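Local coordinates for histidine kinase (Paraburkholderia phymatum, PDB 6NB0), which probably uses ATP to phosphorylate a histidine side chain in a protein, as a sensor kinase of phosphorelay signalling, at residues T53-L64 / R246-R256; L160-Q168 / T198-A206. All blocks are in the same frame, centred on the assembly; numbering follows the deposited sequence. Where two conformers were deposited one is given.

Overall arrangement
The two contacts lie in different parts of the fold, with centres about 26 Å apart and nearest atoms about 10 Å apart. Contact 1 sets helix 44-68 against residues 246-256, which lead into helix 252-260. It joins segments far apart in sequence, near the centre of the chain. Both segments of contact 2 fall between those of contact 1 along the chain. Contact 2 pairs strands 157-161 and 196-204 at one margin of the five-stranded mixed sheet. Contact 1 thus ties the N-terminal helix, which also meets the second subunit, to the domain that holds the sheet. Contact 2 belongs to the sheet itself.

Contact 1. Residues T53-L64 / R246-R256; sequences TALFMRDHVLSL and RISWVLALCKR
The indole of Trp249 carries Val61 CG2 over one face, a CH-pi contact 3.8 Å from the centroid of its six-membered ring. Leu64 splits its two methyls: CD1 reaches Trp249 NE1 at 3.5 Å, while CD2 sits over the centre of the Arg246 guanidinium. The His60 ring meets Trp249 CD1 at its edge, near its plane. The two aromatic planes are 58° apart. Phe56 takes Leu253 CG over one face, 4.0 Å from the ring centroid, and the CB and CG of Arg256 lie at its edge.

His60 CB meets Ala252 CB at 3.4 Å. Met57 has its CG anti to the backbone N (chi1 -171°), which lays CG beside Trp249 CB at 3.6 Å. An extended chi2 then brings SD beside Val250 CA.

No direct hydrogen bond crosses. One water gives hydrogen bonds to Thr53 O and Val250 O and accepts one from Leu253 N. A second water joins His60 NE2, at 2.6 Å in the ring plane, to Ile247 O. Asp68 forms a salt bridge with Arg246, and Thr123 takes a hydrogen bond from Arg256. Arg58 pairs with Asp59 of the second subunit, so the contact joins a dimer-forming helix to the domain holding the mixed sheet. The packing on 3-10 segment 249-251 and the start of helix 252-260 is therefore mostly apolar; one water joins backbone atoms, the other His60 to a carbonyl.

Contact 2. Residues L160-Q168 / T198-A206; sequences LNTPLAAQQ and TLDADVDTA
Asn161 and Asp200 are neighbours on one face of two parallel strands. Asn161 CB lies 3.1 Å from Asp200 OD1. Its CG is anti to the backbone N (chi1 176°), which turns the amide toward Asp200, crossing its carboxylate obliquely. At the tip, ND2 donates to Asp200 OD1 over 3.2 Å. The acceptor is near the amide plane, but the N-H comes from above the carboxylate plane, and the two planes are 82° apart. A water gives a hydrogen bond to Asp200 OD2 and takes only a weak one from ND2.

The backbone of Asn161 makes two bonds to strand 196-204. Its N donates to Leu199 O in a nearly straight bond of 2.9 Å, and its O accepts from Ala201 N. These are the rungs of a parallel pair. Strand 157-161 is one of the two outermost strands of the five-stranded mixed sheet within this chain, next to strand 196-204. On the other face, Leu160 and Leu199 lie side by side, with Leu160 CD1 4.0 Å from Leu199 CG. Leu160 also touches helix 135-154.

Past the paired residues, Thr162 continues the link through its side chain. Its OG1 donates to Ala201 O at 2.6 Å, from above the carbonyl plane. The same OG1 accepts from Leu164 N, which makes an ST turn. Pro163 CG then packs on Asp202 OD1 at 3.3 Å. Leu164 CD2 reaches Val203 CG2 at 3.9 Å, while its CD1 lies near Ala201 CB. Leu139 of helix 135-154 also touches the side chain of Leu164.

Contact 1. Residues T53-L64 / R246-R256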
loop_
_atom_site.group_PDB
_atom_site.type_symbol
_atom_site.label_atom_id
_atom_site.label_comp_id
_atom_site.label_asym_id
_atom_site.label_seq_id
_atom_site.Cartn_x
_atom_site.Cartn_y
_atom_site.Cartn_z
ATOM N N THR A 53 1.012 5.535 -1.757
ATOM C CA THR A 53 2.404 5.783 -2.108
ATOM C C THR A 53 3.272 4.573 -1.783
ATOM O O THR A 53 4.106 4.156 -2.596
ATOM C CB THR A 53 2.924 7.030 -1.368
ATOM O OG1 THR A 53 2.215 8.174 -1.844
ATOM C CG2 THR A 53 4.424 7.250 -1.682
ATOM N N ALA A 54 3.097 4.013 -0.583
ATOM C CA ALA A 54 3.936 2.905 -0.140
ATOM C C ALA A 54 3.623 1.645 -0.922
ATOM O O ALA A 54 4.522 0.836 -1.214
ATOM C CB ALA A 54 3.728 2.664 1.353
ATOM N N LEU A 55 2.346 1.457 -1.243
ATOM C CA LEU A 55 1.929 0.332 -2.078
ATOM C C LEU A 55 2.667 0.346 -3.410
ATOM O O LEU A 55 3.255 -0.663 -3.821
ATOM C CB LEU A 55 0.413 0.405 -2.303
ATOM C CG LEU A 55 -0.216 -0.300 -3.502
ATOM C CD1 LEU A 55 0.140 -1.741 -3.386
ATOM C CD2 LEU A 55 -1.733 -0.138 -3.460
ATOM N N PHE A 56 2.612 1.472 -4.117
ATOM C CA PHE A 56 3.247 1.544 -5.422
ATOM C C PHE A 56 4.754 1.442 -5.297
ATOM O O PHE A 56 5.409 0.900 -6.192
ATOM C CB PHE A 56 2.851 2.836 -6.139
ATOM C CG PHE A 56 1.489 2.770 -6.773
ATOM C CD1 PHE A 56 0.335 2.868 -5.995
ATOM C CD2 PHE A 56 1.357 2.550 -8.135
ATOM C CE1 PHE A 56 -0.913 2.773 -6.568
ATOM C CE2 PHE A 56 0.109 2.455 -8.714
ATOM C CZ PHE A 56 -1.029 2.563 -7.933
ATOM N N MET A 57 5.322 1.942 -4.191
ATOM C CA MET A 57 6.763 1.775 -4.007
ATOM C C MET A 57 7.134 0.301 -3.879
ATOM O O MET A 57 8.175 -0.118 -4.397
ATOM C CB MET A 57 7.261 2.556 -2.788
ATOM C CG MET A 57 8.785 2.550 -2.725
ATOM S SD MET A 57 9.406 3.465 -1.273
ATOM C CE MET A 57 9.730 2.092 -0.219
ATOM N N ARG A 58 6.298 -0.505 -3.206
ATOM C CA ARG A 58 6.588 -1.941 -3.118
ATOM C C ARG A 58 6.454 -2.632 -4.474
ATOM O O ARG A 58 7.203 -3.574 -4.757
ATOM C CB ARG A 58 5.677 -2.640 -2.103
ATOM C CG ARG A 58 5.531 -1.988 -0.696
ATOM C CD ARG A 58 6.799 -2.032 0.105
ATOM N NE ARG A 58 6.663 -1.694 1.548
ATOM C CZ ARG A 58 6.572 -0.448 2.030
ATOM N NH1 ARG A 58 6.525 0.587 1.199
ATOM N NH2 ARG A 58 6.519 -0.220 3.342
ATOM N N ASP A 59 5.500 -2.200 -5.305
ATOM C CA ASP A 59 5.409 -2.702 -6.684
ATOM C C ASP A 59 6.676 -2.382 -7.459
ATOM O O ASP A 59 7.200 -3.217 -8.207
ATOM C CB ASP A 59 4.230 -2.067 -7.411
ATOM C CG ASP A 59 2.925 -2.716 -7.088
ATOM O OD1 ASP A 59 2.951 -3.814 -6.499
ATOM O OD2 ASP A 59 1.877 -2.131 -7.446
ATOM N N HIS A 60 7.150 -1.146 -7.319
ATOM C CA HIS A 60 8.372 -0.723 -7.982
ATOM C C HIS A 60 9.546 -1.603 -7.579
ATOM O O HIS A 60 10.332 -2.038 -8.428
ATOM C CB HIS A 60 8.640 0.740 -7.640
ATOM C CG HIS A 60 9.772 1.342 -8.413
ATOM N ND1 HIS A 60 9.660 1.694 -9.740
ATOM C CD2 HIS A 60 11.034 1.675 -8.040
ATOM C CE1 HIS A 60 10.810 2.198 -10.161
ATOM N NE2 HIS A 60 11.656 2.212 -9.143
ATOM N N VAL A 61 9.674 -1.893 -6.282
ATOM C CA VAL A 61 10.773 -2.740 -5.827
ATOM C C VAL A 61 10.640 -4.141 -6.421
ATOM O O VAL A 61 11.630 -4.742 -6.864
ATOM C CB VAL A 61 10.822 -2.766 -4.280
ATOM C CG1 VAL A 61 11.785 -3.832 -3.790
ATOM C CG2 VAL A 61 11.226 -1.402 -3.724
ATOM N N LEU A 62 9.417 -4.677 -6.465
ATOM C CA LEU A 62 9.219 -5.999 -7.069
ATOM C C LEU A 62 9.611 -6.004 -8.545
ATOM O O LEU A 62 10.237 -6.957 -9.030
ATOM C CB LEU A 62 7.764 -6.432 -6.909
ATOM C CG LEU A 62 7.377 -7.164 -5.625
ATOM C CD1 LEU A 62 5.946 -6.834 -5.231
ATOM C CD2 LEU A 62 7.543 -8.666 -5.864
ATOM N N SER A 63 9.231 -4.955 -9.278
ATOM C CA SER A 63 9.567 -4.871 -10.698
ATOM C C SER A 63 11.070 -4.748 -10.912
ATOM O O SER A 63 11.625 -5.326 -11.864
ATOM C CB SER A 63 8.835 -3.691 -11.331
ATOM O OG SER A 63 7.505 -4.056 -11.622
ATOM N N LEU A 64 11.753 -3.998 -10.045
ATOM C CA LEU A 64 13.209 -3.939 -10.145
ATOM C C LEU A 64 13.811 -5.321 -9.918
ATOM O O LEU A 64 14.679 -5.769 -10.680
ATOM C CB LEU A 64 13.772 -2.935 -9.134
ATOM C CG LEU A 64 13.457 -1.454 -9.362
ATOM C CD1 LEU A 64 13.848 -0.633 -8.140
ATOM C CD2 LEU A 64 14.174 -0.944 -10.609
ATOM N N ARG A 246 16.773 6.023 -13.489
ATOM C CA ARG A 246 15.897 5.486 -12.455
ATOM C C ARG A 246 15.464 6.559 -11.469
ATOM O O ARG A 246 16.202 7.504 -11.179
ATOM C CB ARG A 246 16.587 4.331 -11.720
ATOM C CG ARG A 246 16.692 3.083 -12.588
ATOM C CD ARG A 246 17.235 1.890 -11.822
ATOM N NE ARG A 246 17.096 0.643 -12.580
ATOM C CZ ARG A 246 17.390 -0.563 -12.096
ATOM N NH1 ARG A 246 17.837 -0.689 -10.851
ATOM N NH2 ARG A 246 17.236 -1.644 -12.851
ATOM N N ILE A 247 14.243 6.398 -10.953
ATOM C CA ILE A 247 13.664 7.341 -10.016
ATOM C C ILE A 247 13.975 6.899 -8.595
ATOM O O ILE A 247 14.294 5.738 -8.340
ATOM C CB ILE A 247 12.138 7.443 -10.213
ATOM C CG1 ILE A 247 11.504 6.049 -10.027
ATOM C CG2 ILE A 247 11.833 8.045 -11.586
ATOM C CD1 ILE A 247 9.968 6.085 -9.869
ATOM N N SER A 248 13.862 7.844 -7.669
ATOM C CA SER A 248 13.711 7.508 -6.258
ATOM C C SER A 248 12.480 6.617 -6.090
ATOM O O SER A 248 11.425 6.905 -6.655
ATOM C CB SER A 248 13.565 8.791 -5.434
ATOM O OG SER A 248 14.719 9.632 -5.556
ATOM N N TRP A 249 12.625 5.511 -5.348
ATOM C CA TRP A 249 11.556 4.507 -5.293
ATOM C C TRP A 249 10.231 5.116 -4.877
ATOM O O TRP A 249 9.162 4.717 -5.366
ATOM C CB TRP A 249 11.917 3.405 -4.307
ATOM C CG TRP A 249 13.090 2.606 -4.680
ATOM C CD1 TRP A 249 13.800 2.667 -5.846
ATOM C CD2 TRP A 249 13.694 1.586 -3.883
ATOM N NE1 TRP A 249 14.820 1.733 -5.821
ATOM C CE2 TRP A 249 14.780 1.065 -4.623
ATOM C CE3 TRP A 249 13.435 1.072 -2.605
ATOM C CZ2 TRP A 249 15.599 0.041 -4.131
ATOM C CZ3 TRP A 249 14.253 0.042 -2.122
ATOM C CH2 TRP A 249 15.323 -0.449 -2.879
ATOM N N VAL A 250 10.280 6.098 -3.981
ATOM C CA VAL A 250 9.042 6.610 -3.413
ATOM C C VAL A 250 8.183 7.308 -4.465
ATOM O O VAL A 250 6.987 7.487 -4.243
ATOM C CB VAL A 250 9.348 7.551 -2.224
ATOM C CG1 VAL A 250 9.982 8.864 -2.698
ATOM C CG2 VAL A 250 8.075 7.846 -1.419
ATOM N N LEU A 251 8.749 7.700 -5.611
ATOM C CA LEU A 251 7.965 8.376 -6.645
ATOM C C LEU A 251 7.286 7.392 -7.600
ATOM O O LEU A 251 6.698 7.814 -8.603
ATOM C CB LEU A 251 8.851 9.367 -7.425
ATOM C CG LEU A 251 9.203 10.614 -6.592
ATOM C CD1 LEU A 251 10.346 11.450 -7.184
ATOM C CD2 LEU A 251 7.977 11.490 -6.329
ATOM N N ALA A 252 7.372 6.095 -7.308
ATOM C CA ALA A 252 6.820 5.073 -8.182
ATOM C C ALA A 252 5.366 5.357 -8.562
ATOM O O ALA A 252 4.961 5.123 -9.709
ATOM C CB ALA A 252 6.934 3.717 -7.496
ATOM N N LEU A 253 4.558 5.839 -7.607
ATOM C CA LEU A 253 3.149 6.103 -7.909
ATOM C C LEU A 253 3.000 7.119 -9.043
ATOM O O LEU A 253 2.194 6.917 -9.955
ATOM C CB LEU A 253 2.409 6.583 -6.655
ATOM C CG LEU A 253 0.873 6.574 -6.744
ATOM C CD1 LEU A 253 0.266 6.463 -5.339
ATOM C CD2 LEU A 253 0.343 7.823 -7.394
ATOM N N CYS A 254 3.748 8.229 -8.992
ATOM C CA CYS A 254 3.730 9.195 -10.102
ATOM C C CYS A 254 4.066 8.543 -11.443
ATOM O O CYS A 254 3.391 8.775 -12.452
ATOM C CB CYS A 254 4.723 10.328 -9.827
ATOM S SG CYS A 254 4.381 11.205 -8.282
ATOM N N LYS A 255 5.139 7.760 -11.478
ATOM C CA LYS A 255 5.554 7.114 -12.722
ATOM C C LYS A 255 4.501 6.126 -13.214
ATOM O O LYS A 255 4.152 6.107 -14.409
ATOM C CB LYS A 255 6.894 6.405 -12.512
ATOM C CG LYS A 255 7.419 5.658 -13.753
ATOM C CD LYS A 255 8.782 5.031 -13.466
ATOM C CE LYS A 255 9.356 4.342 -14.709
ATOM N NZ LYS A 255 8.771 2.996 -14.889
ATOM N N ARG A 256 3.992 5.279 -12.311
ATOM C CA ARG A 256 3.016 4.270 -12.716
ATOM C C ARG A 256 1.747 4.916 -13.255
ATOM O O ARG A 256 1.194 4.471 -14.269
ATOM C CB ARG A 256 2.685 3.362 -11.532
ATOM C CG ARG A 256 3.582 2.141 -11.419
ATOM C CD ARG A 256 3.384 1.234 -12.601
ATOM N NE ARG A 256 2.963 -0.108 -12.215
ATOM C CZ ARG A 256 2.145 -0.861 -12.938
ATOM N NH1 ARG A 256 1.648 -0.386 -14.073
ATOM N NH2 ARG A 256 1.817 -2.085 -12.522
HETATM O O HOH W 1 5.186 5.377 -4.785
HETATM O O HOH W 2 14.097 3.186 -9.362
#

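Contact 2. Residues L160-Q168 / T198-A206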
loop_
_atom_site.group_PDB
_atom_site.type_symbol
_atom_site.label_atom_id
_atom_site.label_comp_id
_atom_site.label_asym_id
_atom_site.label_seq_id
_atom_site.Cartn_x
_atom_site.Cartn_y
_atom_site.Cartn_z
ATOM N N LEU A 160 0.140 27.705 -6.732
ATOM C CA LEU A 160 -0.443 27.064 -7.901
ATOM C C LEU A 160 -0.443 28.076 -9.026
ATOM O O LEU A 160 -0.969 29.184 -8.870
ATOM C CB LEU A 160 -1.858 26.556 -7.620
ATOM C CG LEU A 160 -2.639 26.031 -8.835
ATOM C CD1 LEU A 160 -2.010 24.731 -9.423
ATOM C CD2 LEU A 160 -4.115 25.846 -8.455
ATOM N N ASN A 161 0.149 27.699 -10.151
ATOM C CA ASN A 161 0.188 28.533 -11.350
ATOM C C ASN A 161 -0.481 27.766 -12.482
ATOM O O ASN A 161 0.098 26.815 -13.019
ATOM C CB ASN A 161 1.628 28.899 -11.705
ATOM C CG ASN A 161 1.727 29.676 -12.999
ATOM O OD1 ASN A 161 0.829 30.439 -13.345
ATOM N ND2 ASN A 161 2.825 29.481 -13.724
ATOM N N THR A 162 -1.695 28.171 -12.848
ATOM C CA THR A 162 -2.378 27.471 -13.920
ATOM C C THR A 162 -3.367 28.426 -14.562
ATOM O O THR A 162 -3.962 29.257 -13.861
ATOM C CB THR A 162 -3.106 26.206 -13.444
ATOM O OG1 THR A 162 -3.677 25.545 -14.578
ATOM C CG2 THR A 162 -4.228 26.520 -12.427
ATOM N N PRO A 163 -3.503 28.381 -15.889
ATOM C CA PRO A 163 -4.630 29.049 -16.555
ATOM C C PRO A 163 -5.891 28.199 -16.597
ATOM O O PRO A 163 -6.929 28.670 -17.069
ATOM C CB PRO A 163 -4.085 29.282 -17.971
ATOM C CG PRO A 163 -3.231 28.035 -18.218
ATOM C CD PRO A 163 -2.557 27.785 -16.857
ATOM N N LEU A 164 -5.845 26.969 -16.093
ATOM C CA LEU A 164 -6.987 26.072 -16.215
ATOM C C LEU A 164 -8.163 26.576 -15.378
ATOM O O LEU A 164 -8.007 26.933 -14.205
ATOM C CB LEU A 164 -6.589 24.658 -15.785
ATOM C CG LEU A 164 -5.468 24.002 -16.603
ATOM C CD1 LEU A 164 -5.094 22.632 -16.006
ATOM C CD2 LEU A 164 -5.854 23.878 -18.084
ATOM N N ALA A 165 -9.337 26.614 -15.994
ATOM C CA ALA A 165 -10.566 27.032 -15.332
ATOM C C ALA A 165 -11.624 25.944 -15.498
ATOM O O ALA A 165 -11.913 25.217 -14.542
ATOM C CB ALA A 165 -11.054 28.373 -15.888
ATOM N N ALA A 166 -12.177 25.794 -16.705
ATOM C CA ALA A 166 -13.249 24.830 -16.946
ATOM C C ALA A 166 -12.792 23.543 -17.636
ATOM O O ALA A 166 -13.626 22.653 -17.861
ATOM C CB ALA A 166 -14.370 25.476 -17.768
ATOM N N GLN A 167 -11.502 23.412 -17.966
ATOM C CA GLN A 167 -11.047 22.267 -18.753
ATOM C C GLN A 167 -11.354 20.957 -18.046
ATOM O O GLN A 167 -11.245 20.855 -16.828
ATOM C CB GLN A 167 -9.534 22.347 -19.008
ATOM C CG GLN A 167 -9.146 23.334 -20.101
ATOM C CD GLN A 167 -9.010 24.770 -19.597
ATOM O OE1 GLN A 167 -9.355 25.086 -18.450
ATOM N NE2 GLN A 167 -8.494 25.643 -20.458
ATOM N N GLN A 168 -11.718 19.950 -18.828
ATOM C CA GLN A 168 -11.953 18.614 -18.309
ATOM C C GLN A 168 -10.975 17.621 -18.923
ATOM O O GLN A 168 -10.388 17.852 -19.992
ATOM C CB GLN A 168 -13.391 18.152 -18.594
ATOM C CG GLN A 168 -14.464 19.064 -17.970
ATOM C CD GLN A 168 -15.311 18.337 -16.931
ATOM O OE1 GLN A 168 -15.583 17.140 -17.069
ATOM N NE2 GLN A 168 -15.737 19.057 -15.891
ATOM N N THR A 198 6.119 25.214 -6.135
ATOM C CA THR A 198 5.150 25.675 -7.124
ATOM C C THR A 198 4.673 24.488 -7.949
ATOM O O THR A 198 5.496 23.741 -8.495
ATOM C CB THR A 198 5.770 26.737 -8.036
ATOM O OG1 THR A 198 6.115 27.893 -7.264
ATOM C CG2 THR A 198 4.808 27.121 -9.179
ATOM N N LEU A 199 3.349 24.320 -8.038
ATOM C CA LEU A 199 2.730 23.398 -8.983
ATOM C C LEU A 199 2.281 24.201 -10.200
ATOM O O LEU A 199 1.430 25.095 -10.071
ATOM C CB LEU A 199 1.540 22.692 -8.327
ATOM C CG LEU A 199 0.663 21.805 -9.229
ATOM C CD1 LEU A 199 1.490 20.705 -9.872
ATOM C CD2 LEU A 199 -0.461 21.197 -8.402
ATOM N N ASP A 200 2.887 23.932 -11.357
ATOM C CA ASP A 200 2.476 24.510 -12.642
ATOM C C ASP A 200 1.663 23.461 -13.384
ATOM O O ASP A 200 2.084 22.303 -13.447
ATOM C CB ASP A 200 3.682 24.872 -13.518
ATOM C CG ASP A 200 4.428 26.076 -13.031
ATOM O OD1 ASP A 200 3.865 26.855 -12.249
ATOM O OD2 ASP A 200 5.583 26.253 -13.456
ATOM N N ALA A 201 0.529 23.849 -13.972
ATOM C CA ALA A 201 -0.255 22.848 -14.703
ATOM C C ALA A 201 -0.995 23.496 -15.858
ATOM O O ALA A 201 -1.538 24.591 -15.710
ATOM C CB ALA A 201 -1.265 22.142 -13.795
ATOM N N ASP A 202 -1.030 22.813 -17.001
ATOM C CA ASP A 202 -1.704 23.322 -18.195
ATOM C C ASP A 202 -2.013 22.130 -19.091
ATOM O O ASP A 202 -1.545 21.010 -18.854
ATOM C CB ASP A 202 -0.833 24.370 -18.914
ATOM C CG ASP A 202 -1.639 25.336 -19.792
ATOM O OD1 ASP A 202 -2.879 25.184 -19.922
ATOM O OD2 ASP A 202 -1.019 26.255 -20.375
ATOM N N VAL A 203 -2.769 22.386 -20.146
ATOM C CA VAL A 203 -2.988 21.394 -21.185
ATOM C C VAL A 203 -2.437 21.939 -22.489
ATOM O O VAL A 203 -2.412 23.150 -22.732
ATOM C CB VAL A 203 -4.482 21.036 -21.327
ATOM C CG1 VAL A 203 -4.986 20.377 -20.035
ATOM C CG2 VAL A 203 -5.271 22.300 -21.642
ATOM N N ASP A 204 -1.987 21.027 -23.335
ATOM C CA ASP A 204 -1.541 21.374 -24.670
ATOM C C ASP A 204 -1.931 20.223 -25.574
ATOM O O ASP A 204 -1.489 19.094 -25.346
ATOM C CB ASP A 204 -0.032 21.621 -24.732
ATOM C CG ASP A 204 0.411 22.049 -26.133
ATOM O OD1 ASP A 204 0.437 23.270 -26.423
ATOM O OD2 ASP A 204 0.690 21.159 -26.962
ATOM N N THR A 205 -2.770 20.516 -26.573
ATOM C CA THR A 205 -3.315 19.528 -27.498
ATOM C C THR A 205 -3.847 18.322 -26.720
ATOM O O THR A 205 -4.824 18.450 -25.975
ATOM C CB THR A 205 -2.250 19.148 -28.534
ATOM O OG1 THR A 205 -1.523 20.334 -28.895
ATOM C CG2 THR A 205 -2.889 18.634 -29.781
ATOM N N ALA A 206 -3.203 17.162 -26.831
ATOM C CA ALA A 206 -3.738 15.945 -26.233
ATOM C C ALA A 206 -3.162 15.626 -24.843
ATOM O O ALA A 206 -3.432 14.541 -24.309
ATOM C CB ALA A 206 -3.513 14.765 -27.185
HETATM O O HOH W 3 5.978 28.849 -12.464
#